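Local coordinates for protein alpha-L-rhamnosidase (Streptomyces avermitilis, PDB 3W5M) that hydrolyses terminal non-reducing alpha-L-rhamnose residues from alpha-L-rhamnosides, releasing L-rhamnose from citrus flavonoids and gum arabic, at residues E636-T641 with P683-L688. Sequence-based numbering, arbitrary orientation. Where two conformers were deposited one is given.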
loop_
_atom_site.group_PDB
_atom_site.type_symbol
_atom_site.label_atom_id
_atom_site.label_comp_id
_atom_site.label_asym_id
_atom_site.label_seq_id
_atom_site.Cartn_x
_atom_site.Cartn_y
_atom_site.Cartn_z
ATOM N N GLU A 636 5.451 -5.737 -7.779
ATOM C CA GLU A 636 5.113 -6.553 -6.621
ATOM C C GLU A 636 4.036 -5.790 -5.845
ATOM O O GLU A 636 2.896 -5.860 -6.241
ATOM C CB GLU A 636 6.370 -6.924 -5.812
ATOM C CG GLU A 636 6.098 -8.063 -4.851
ATOM C CD GLU A 636 7.304 -8.937 -4.585
ATOM O OE1 GLU A 636 8.422 -8.605 -5.073
ATOM O OE2 GLU A 636 7.115 -9.977 -3.893
ATOM N N ARG A 637 4.392 -5.019 -4.823
ATOM C CA ARG A 637 3.413 -4.177 -4.085
ATOM C C ARG A 637 2.320 -5.024 -3.478
ATOM O O ARG A 637 1.135 -4.720 -3.622
ATOM C CB ARG A 637 2.792 -3.122 -5.021
ATOM C CG ARG A 637 3.815 -2.614 -6.033
ATOM C CD ARG A 637 3.310 -1.322 -6.683
ATOM N NE ARG A 637 4.130 -0.938 -7.826
ATOM C CZ ARG A 637 3.765 0.036 -8.658
ATOM N NH1 ARG A 637 2.614 0.660 -8.431
ATOM N NH2 ARG A 637 4.520 0.359 -9.709
ATOM N N LEU A 638 2.746 -6.110 -2.824
ATOM C CA LEU A 638 1.833 -7.057 -2.207
ATOM C C LEU A 638 1.860 -6.904 -0.697
ATOM O O LEU A 638 2.823 -6.351 -0.147
ATOM C CB LEU A 638 2.237 -8.479 -2.606
ATOM C CG LEU A 638 2.316 -8.707 -4.125
ATOM C CD1 LEU A 638 2.741 -10.150 -4.355
ATOM C CD2 LEU A 638 0.966 -8.487 -4.802
ATOM N N GLY A 639 0.793 -7.373 -0.037
ATOM C CA GLY A 639 0.643 -7.233 1.418
ATOM C C GLY A 639 1.440 -8.315 2.133
ATOM O O GLY A 639 0.871 -9.257 2.686
ATOM N N TRP A 640 2.760 -8.188 2.087
ATOM C CA TRP A 640 3.663 -9.230 2.611
ATOM C C TRP A 640 3.614 -9.289 4.129
ATOM O O TRP A 640 3.819 -8.295 4.803
ATOM C CB TRP A 640 5.098 -8.985 2.128
ATOM C CG TRP A 640 5.372 -9.592 0.766
ATOM C CD1 TRP A 640 5.319 -8.939 -0.433
ATOM C CD2 TRP A 640 5.719 -10.960 0.462
ATOM N NE1 TRP A 640 5.643 -9.799 -1.458
ATOM C CE2 TRP A 640 5.867 -11.048 -0.942
ATOM C CE3 TRP A 640 5.919 -12.118 1.239
ATOM C CZ2 TRP A 640 6.205 -12.237 -1.595
ATOM C CZ3 TRP A 640 6.265 -13.291 0.597
ATOM C CH2 TRP A 640 6.400 -13.350 -0.812
ATOM N N THR A 641 3.299 -10.475 4.642
ATOM C CA THR A 641 3.105 -10.670 6.082
ATOM C C THR A 641 4.421 -10.512 6.873
ATOM O O THR A 641 4.471 -9.852 7.898
ATOM C CB THR A 641 2.453 -12.067 6.331
ATOM O OG1 THR A 641 3.242 -13.106 5.717
ATOM C CG2 THR A 641 1.093 -12.100 5.729
ATOM N N PRO A 683 -4.072 -9.136 0.686
ATOM C CA PRO A 683 -4.891 -10.136 -0.033
ATOM C C PRO A 683 -4.044 -11.166 -0.766
ATOM O O PRO A 683 -2.963 -10.860 -1.270
ATOM C CB PRO A 683 -5.662 -9.298 -1.064
ATOM C CG PRO A 683 -5.782 -7.968 -0.414
ATOM C CD PRO A 683 -4.478 -7.755 0.322
ATOM N N ALA A 684 -4.556 -12.387 -0.818
ATOM C CA ALA A 684 -3.818 -13.491 -1.411
ATOM C C ALA A 684 -4.003 -13.494 -2.928
ATOM O O ALA A 684 -5.114 -13.627 -3.431
ATOM C CB ALA A 684 -4.251 -14.818 -0.781
ATOM N N VAL A 685 -2.906 -13.275 -3.637
ATOM C CA VAL A 685 -2.879 -13.340 -5.092
ATOM C C VAL A 685 -1.675 -14.160 -5.536
ATOM O O VAL A 685 -0.709 -14.322 -4.770
ATOM C CB VAL A 685 -2.841 -11.934 -5.749
ATOM C CG1 VAL A 685 -4.121 -11.184 -5.462
ATOM C CG2 VAL A 685 -1.650 -11.117 -5.269
ATOM N N GLY A 686 -1.774 -14.701 -6.749
ATOM C CA GLY A 686 -0.674 -15.346 -7.441
ATOM C C GLY A 686 -0.079 -16.627 -6.869
ATOM O O GLY A 686 1.088 -16.926 -7.128
ATOM N N ASN A 687 -0.835 -17.387 -6.090
ATOM C CA ASN A 687 -0.304 -18.685 -5.581
ATOM C C ASN A 687 1.092 -18.645 -4.920
ATOM O O ASN A 687 1.970 -19.477 -5.204
ATOM C CB ASN A 687 -0.293 -19.723 -6.707
ATOM C CG ASN A 687 -1.679 -20.021 -7.244
ATOM O OD1 ASN A 687 -2.527 -20.564 -6.534
ATOM N ND2 ASN A 687 -1.912 -19.682 -8.512
ATOM N N LEU A 688 1.313 -17.619 -4.116
ATOM C CA LEU A 688 2.437 -17.614 -3.216
ATOM C C LEU A 688 1.991 -18.537 -2.107
ATOM O O LEU A 688 0.805 -18.891 -2.015
ATOM C CB LEU A 688 2.704 -16.198 -2.724
ATOM C CG LEU A 688 3.082 -15.273 -3.889
ATOM C CD1 LEU A 688 3.069 -13.829 -3.431
ATOM C CD2 LEU A 688 4.451 -15.659 -4.452
HETATM O O HOH W 1 -1.348 -8.587 -1.414
#
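L638 and L688 share equally the apolar contact between two loops of the (alpha/alpha)6-barrel, each leading into a barrel helix, L638 dividing its methyls between V685 and L688. CD2 of L638 meets V685 CG2 at 3.7 Å, while CD1 of L638 touches L688 CD1 at 3.8 Å; with CG of L638 beside its backbone N (chi1 -55°), one methyl of the fork meets each partner. The same L688 CD1 reaches W640 CZ2 at 4.0 Å, approaching the indole obliquely. Both L688 contacts hold for the conformer described; a second is also modelled.

Between 636-641 and 683-688 no direct hydrogen bond forms; one water links them, accepting from G639 N at 2.8 Å and donating to P683 O at 2.8 Å. Just upstream, the backbone of G639 bonds to A682 and that of T641 to D680. G639 centres an inverse gamma turn, and P683 follows a cis peptide bond.

Within 636-641, W640 NE1 donates to E636 OE2 at 2.9 Å, a bent bond (132°) from above the carboxylate plane, while E636 CG lies in plane at the indole edge. With an alanine in place of W640, that N-H and the aromatic neighbour of L688 CD1 are gone, and the carboxylate, held at OE1 by R634, is likely to turn more easily.

E636 belongs to the rhamnose-binding site and is probably the proton donor; W640 lies beside the rhamnose-binding D630 and D643. Between these segments, methyl contacts and one water make the join, while the indole links the apolar patch to the sugar site.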